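Long-range contact in beta-1,4-mannanase (Aplysia kurodai, PDB 3VUP), which probably hydrolyses the beta-1,4-mannosidic links of mannan in the digestive fluid of the sea hare: residues N40-H52 / L95-F107. Sequence-based numbering, arbitrary orientation. Where two conformers were deposited one is given.
Sequences NKNRIEPEFKKLH and LLDTAKKYNILVF
Tyr102 lies with one ring face over the backbone of Phe48 and Lys49, and its hydroxyl donates a 2.7 Å hydrogen bond from OH to Glu45 OE2. The carboxylate and ring planes stand 73° apart, with OE2 at the ring edge, near its plane. Tyr102 OH uses the anti side of OE2, while in the conformer given Lys101 NZ forms a salt bridge to OE2 at 2.8 Å on the syn side, tilted from the carboxylate plane, so this single oxygen accepts from two donors. Glu45 presents that oxygen because its CG is anti to the backbone N (chi1 -179°) and the chain runs on extended. A phenylalanine in place of Tyr102 would probably take the hydroxyl donor from Glu45 OE2, leaving the carboxylate to the mobile Lys101 and freer to turn. Inward of this polar cluster, Phe48 CE1 touches Ala99 CB at 3.6 Å, CZ meets Leu95 CD1 at 3.8 Å, and Ile104 CG2 abuts the ring edge. The methyl Ile104 CD1 also packs against Leu51 CD2, extending the apolar layer. Lys41 and Thr98 share a water, which accepts from Lys41 NZ and donates to Thr98 OG1; Lys41 NZ also makes a salt bridge to the Asp94 carboxylate, and Thr98 OG1 bonds to the Asp94 carbonyl. At the far end a second water links His52 ND1 with Asn103 O, where Asn103 is the C-prime residue of the Schellman motif that ends helix 88-101. The two helix segments run at 32° with axes 9.6 Å apart, neighbours on the outside of the TIM barrel; on their barrel side Leu51 and Ile104 both reach Met59 of strand 58-65, which lies beside strand 105-112, and helix 324-338 flanks Leu51.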
loop_
_atom_site.group_PDB
_atom_site.type_symbol
_atom_site.label_atom_id
_atom_site.label_comp_id
_atom_site.label_asym_id
_atom_site.label_seq_id
_atom_site.Cartn_x
_atom_site.Cartn_y
_atom_site.Cartn_z
ATOM N N ASN A 40 17.641 -4.556 12.507
ATOM C CA ASN A 40 16.338 -4.135 13.033
ATOM C C ASN A 40 15.400 -5.282 13.410
ATOM O O ASN A 40 14.352 -5.051 14.017
ATOM C CB ASN A 40 15.606 -3.235 12.028
ATOM C CG ASN A 40 16.151 -1.811 11.981
ATOM O OD1 ASN A 40 15.669 -0.923 12.685
ATOM N ND2 ASN A 40 17.123 -1.579 11.107
ATOM N N LYS A 41 15.766 -6.505 13.037
ATOM C CA LYS A 41 14.889 -7.660 13.220
ATOM C C LYS A 41 14.469 -7.879 14.677
ATOM O O LYS A 41 13.323 -8.248 14.948
ATOM C CB LYS A 41 15.544 -8.923 12.656
ATOM C CG LYS A 41 14.693 -10.177 12.786
ATOM C CD LYS A 41 15.364 -11.368 12.124
ATOM C CE LYS A 41 14.490 -12.610 12.198
ATOM N NZ LYS A 41 15.131 -13.758 11.499
ATOM N N ASN A 42 15.385 -7.647 15.615
ATOM C CA ASN A 42 15.062 -7.855 17.023
ATOM C C ASN A 42 13.983 -6.906 17.546
ATOM O O ASN A 42 13.366 -7.178 18.567
ATOM C CB ASN A 42 16.313 -7.796 17.911
ATOM C CG ASN A 42 16.894 -6.398 18.016
ATOM O OD1 ASN A 42 16.878 -5.629 17.052
ATOM N ND2 ASN A 42 17.418 -6.064 19.191
ATOM N N ARG A 43 13.753 -5.804 16.838
ATOM C CA ARG A 43 12.654 -4.904 17.175
ATOM C C ARG A 43 11.411 -5.121 16.309
ATOM O O ARG A 43 10.287 -4.888 16.759
ATOM C CB ARG A 43 13.100 -3.443 17.103
ATOM C CG ARG A 43 14.089 -3.057 18.189
ATOM C CD ARG A 43 14.443 -1.586 18.104
ATOM N NE ARG A 43 15.271 -1.292 16.939
ATOM C CZ ARG A 43 15.365 -0.094 16.369
ATOM N NH1 ARG A 43 14.671 0.933 16.846
ATOM N NH2 ARG A 43 16.150 0.073 15.312
ATOM N N ILE A 44 11.609 -5.569 15.074
ATOM C CA ILE A 44 10.481 -5.801 14.178
ATOM C C ILE A 44 9.759 -7.110 14.495
ATOM O O ILE A 44 8.528 -7.163 14.502
ATOM C CB ILE A 44 10.905 -5.746 12.700
ATOM C CG1 ILE A 44 11.359 -4.333 12.348
ATOM C CG2 ILE A 44 9.755 -6.180 11.794
ATOM C CD1 ILE A 44 11.974 -4.211 10.980
ATOM N N GLU A 45 10.516 -8.165 14.768
ATOM C CA GLU A 45 9.876 -9.443 15.075
ATOM C C GLU A 45 8.854 -9.367 16.236
ATOM O O GLU A 45 7.750 -9.896 16.105
ATOM C CB GLU A 45 10.907 -10.566 15.268
ATOM C CG GLU A 45 10.259 -11.904 15.553
ATOM C CD GLU A 45 11.208 -13.077 15.422
ATOM O OE1 GLU A 45 12.417 -12.861 15.175
ATOM O OE2 GLU A 45 10.732 -14.223 15.573
ATOM N N PRO A 46 9.200 -8.686 17.352
ATOM C CA PRO A 46 8.191 -8.554 18.415
ATOM C C PRO A 46 6.911 -7.849 17.964
ATOM O O PRO A 46 5.856 -8.120 18.535
ATOM C CB PRO A 46 8.910 -7.726 19.482
ATOM C CG PRO A 46 10.336 -8.079 19.303
ATOM C CD PRO A 46 10.527 -8.239 17.815
ATOM N N GLU A 47 6.991 -6.966 16.976
ATOM C CA GLU A 47 5.784 -6.330 16.468
ATOM C C GLU A 47 4.900 -7.336 15.736
ATOM O O GLU A 47 3.677 -7.265 15.813
ATOM C CB GLU A 47 6.121 -5.126 15.587
ATOM C CG GLU A 47 6.874 -4.037 16.332
ATOM C CD GLU A 47 6.062 -3.398 17.447
ATOM O OE1 GLU A 47 4.812 -3.376 17.359
ATOM O OE2 GLU A 47 6.680 -2.912 18.417
ATOM N N PHE A 48 5.508 -8.270 15.012
ATOM C CA PHE A 48 4.727 -9.349 14.418
ATOM C C PHE A 48 4.074 -10.220 15.495
ATOM O O PHE A 48 2.915 -10.610 15.377
ATOM C CB PHE A 48 5.585 -10.208 13.488
ATOM C CG PHE A 48 5.788 -9.602 12.124
ATOM C CD1 PHE A 48 4.897 -9.870 11.101
ATOM C CD2 PHE A 48 6.853 -8.751 11.865
ATOM C CE1 PHE A 48 5.063 -9.315 9.846
ATOM C CE2 PHE A 48 7.025 -8.195 10.602
ATOM C CZ PHE A 48 6.130 -8.483 9.596
ATOM N N LYS A 49 4.819 -10.540 16.544
ATOM C CA LYS A 49 4.266 -11.359 17.616
ATOM C C LYS A 49 3.092 -10.661 18.298
ATOM O O LYS A 49 2.042 -11.269 18.501
ATOM C CB LYS A 49 5.331 -11.708 18.643
ATOM C CG LYS A 49 4.796 -12.591 19.758
ATOM C CD LYS A 49 5.882 -12.958 20.745
ATOM C CE LYS A 49 5.447 -14.100 21.651
ATOM N NZ LYS A 49 4.254 -13.744 22.456
ATOM N N LYS A 50 3.266 -9.392 18.652
ATOM C CA LYS A 50 2.196 -8.646 19.312
ATOM C C LYS A 50 0.954 -8.558 18.434
ATOM O O LYS A 50 -0.170 -8.696 18.922
ATOM C CB LYS A 50 2.662 -7.245 19.704
ATOM C CG LYS A 50 3.639 -7.254 20.862
ATOM C CD LYS A 50 3.976 -5.856 21.341
ATOM C CE LYS A 50 4.777 -5.093 20.295
ATOM N NZ LYS A 50 5.237 -3.765 20.801
ATOM N N LEU A 51 1.155 -8.330 17.140
ATOM C CA LEU A 51 0.037 -8.254 16.214
ATOM C C LEU A 51 -0.713 -9.579 16.123
ATOM O O LEU A 51 -1.941 -9.617 16.187
ATOM C CB LEU A 51 0.532 -7.830 14.836
ATOM C CG LEU A 51 -0.526 -7.777 13.740
ATOM C CD1 LEU A 51 -1.620 -6.774 14.095
ATOM C CD2 LEU A 51 0.121 -7.431 12.409
ATOM N N HIS A 52 0.031 -10.670 15.980
ATOM C CA HIS A 52 -0.577 -11.989 15.943
ATOM C C HIS A 52 -1.332 -12.307 17.235
ATOM O O HIS A 52 -2.463 -12.801 17.214
ATOM C CB HIS A 52 0.486 -13.058 15.718
ATOM C CG HIS A 52 -0.014 -14.443 15.967
ATOM N ND1 HIS A 52 -0.931 -15.058 15.143
ATOM C CD2 HIS A 52 0.242 -15.318 16.966
ATOM C CE1 HIS A 52 -1.204 -16.261 15.612
ATOM N NE2 HIS A 52 -0.507 -16.444 16.719
ATOM N N LEU A 95 12.106 -11.542 6.055
ATOM C CA LEU A 95 10.924 -10.818 6.499
ATOM C C LEU A 95 9.696 -11.713 6.373
ATOM O O LEU A 95 8.911 -11.857 7.311
ATOM C CB LEU A 95 10.732 -9.559 5.651
ATOM C CG LEU A 95 9.354 -8.892 5.734
ATOM C CD1 LEU A 95 9.059 -8.338 7.124
ATOM C CD2 LEU A 95 9.261 -7.803 4.682
ATOM N N LEU A 96 9.538 -12.320 5.201
ATOM C CA LEU A 96 8.376 -13.159 4.937
ATOM C C LEU A 96 8.401 -14.461 5.743
ATOM O O LEU A 96 7.365 -14.913 6.220
ATOM C CB LEU A 96 8.238 -13.421 3.434
ATOM C CG LEU A 96 7.988 -12.171 2.582
ATOM C CD1 LEU A 96 8.063 -12.512 1.109
ATOM C CD2 LEU A 96 6.639 -11.548 2.909
ATOM N N ASP A 97 9.580 -15.058 5.897
ATOM C CA ASP A 97 9.705 -16.250 6.735
ATOM C C ASP A 97 9.329 -15.929 8.185
ATOM O O ASP A 97 8.696 -16.731 8.873
ATOM C CB ASP A 97 11.130 -16.806 6.685
ATOM C CG ASP A 97 11.485 -17.427 5.346
ATOM O OD1 ASP A 97 10.575 -17.770 4.561
ATOM O OD2 ASP A 97 12.699 -17.586 5.096
ATOM N N THR A 98 9.727 -14.746 8.640
ATOM C CA THR A 98 9.425 -14.310 9.995
ATOM C C THR A 98 7.923 -14.108 10.169
ATOM O O THR A 98 7.331 -14.561 11.151
ATOM C CB THR A 98 10.196 -13.022 10.343
ATOM O OG1 THR A 98 11.603 -13.278 10.243
ATOM C CG2 THR A 98 9.869 -12.557 11.754
ATOM N N ALA A 99 7.303 -13.453 9.194
ATOM C CA ALA A 99 5.866 -13.228 9.220
ATOM C C ALA A 99 5.100 -14.552 9.236
ATOM O O ALA A 99 4.105 -14.700 9.949
ATOM C CB ALA A 99 5.454 -12.414 8.046
ATOM N N LYS A 100 5.573 -15.519 8.453
ATOM C CA LYS A 100 4.919 -16.818 8.381
ATOM C C LYS A 100 4.842 -17.462 9.762
ATOM O O LYS A 100 3.832 -18.073 10.108
ATOM C CB LYS A 100 5.654 -17.736 7.399
ATOM C CG LYS A 100 5.034 -19.125 7.248
ATOM C CD LYS A 100 5.881 -20.035 6.357
ATOM C CE LYS A 100 5.342 -21.459 6.327
ATOM N NZ LYS A 100 6.161 -22.341 5.450
ATOM N N LYS A 101 5.902 -17.301 10.552
ATOM C CA LYS A 101 5.960 -17.862 11.903
ATOM C C LYS A 101 4.805 -17.384 12.774
ATOM O O LYS A 101 4.336 -18.106 13.655
ATOM C CB LYS A 101 7.290 -17.530 12.585
ATOM C CG LYS A 101 8.506 -18.143 11.920
ATOM C CD LYS A 101 9.721 -18.084 12.832
ATOM C CE LYS A 101 9.976 -16.671 13.326
ATOM N NZ LYS A 101 11.135 -16.610 14.259
ATOM N N TYR A 102 4.349 -16.168 12.502
ATOM C CA TYR A 102 3.303 -15.528 13.283
ATOM C C TYR A 102 1.967 -15.456 12.550
ATOM O O TYR A 102 1.063 -14.743 12.980
ATOM C CB TYR A 102 3.760 -14.132 13.724
ATOM C CG TYR A 102 5.002 -14.209 14.572
ATOM C CD1 TYR A 102 4.927 -14.589 15.903
ATOM C CD2 TYR A 102 6.253 -13.954 14.030
ATOM C CE1 TYR A 102 6.063 -14.693 16.675
ATOM C CE2 TYR A 102 7.393 -14.049 14.790
ATOM C CZ TYR A 102 7.293 -14.418 16.114
ATOM O OH TYR A 102 8.428 -14.522 16.889
ATOM N N ASN A 103 1.842 -16.198 11.452
ATOM C CA ASN A 103 0.598 -16.205 10.685
ATOM C C ASN A 103 0.149 -14.793 10.301
ATOM O O ASN A 103 -1.022 -14.420 10.449
ATOM C CB ASN A 103 -0.498 -16.955 11.439
ATOM C CG ASN A 103 -0.257 -18.445 11.465
ATOM O OD1 ASN A 103 0.353 -18.996 10.553
ATOM N ND2 ASN A 103 -0.744 -19.111 12.504
ATOM N N ILE A 104 1.099 -14.014 9.793
ATOM C CA ILE A 104 0.826 -12.663 9.330
ATOM C C ILE A 104 1.136 -12.543 7.840
ATOM O O ILE A 104 2.232 -12.871 7.390
ATOM C CB ILE A 104 1.674 -11.619 10.095
ATOM C CG1 ILE A 104 1.384 -11.660 11.595
ATOM C CG2 ILE A 104 1.458 -10.219 9.523
ATOM C CD1 ILE A 104 -0.024 -11.298 11.976
ATOM N N LEU A 105 0.152 -12.066 7.089
ATOM C CA LEU A 105 0.324 -11.686 5.693
ATOM C C LEU A 105 0.963 -10.304 5.603
ATOM O O LEU A 105 0.526 -9.364 6.267
ATOM C CB LEU A 105 -1.026 -11.658 4.991
ATOM C CG LEU A 105 -1.724 -13.007 4.830
ATOM C CD1 LEU A 105 -3.197 -12.797 4.530
ATOM C CD2 LEU A 105 -1.065 -13.824 3.733
ATOM N N VAL A 106 1.994 -10.200 4.775
ATOM C CA VAL A 106 2.786 -8.986 4.660
ATOM C C VAL A 106 2.441 -8.220 3.393
ATOM O O VAL A 106 2.303 -8.815 2.317
ATOM C CB VAL A 106 4.279 -9.335 4.655
ATOM C CG1 VAL A 106 5.131 -8.091 4.579
ATOM C CG2 VAL A 106 4.616 -10.101 5.882
ATOM N N PHE A 107 2.312 -6.903 3.539
ATOM C CA PHE A 107 2.055 -6.006 2.421
ATOM C C PHE A 107 3.163 -4.960 2.367
ATOM O O PHE A 107 3.048 -3.895 2.957
ATOM C CB PHE A 107 0.662 -5.376 2.573
ATOM C CG PHE A 107 -0.446 -6.392 2.550
ATOM C CD1 PHE A 107 -1.104 -6.691 1.375
ATOM C CD2 PHE A 107 -0.789 -7.085 3.699
ATOM C CE1 PHE A 107 -2.103 -7.653 1.349
ATOM C CE2 PHE A 107 -1.791 -8.050 3.677
ATOM C CZ PHE A 107 -2.448 -8.333 2.502
HETATM O O HOH W 1 12.788 -15.453 11.580
HETATM O O HOH W 2 -2.233 -14.170 12.849
#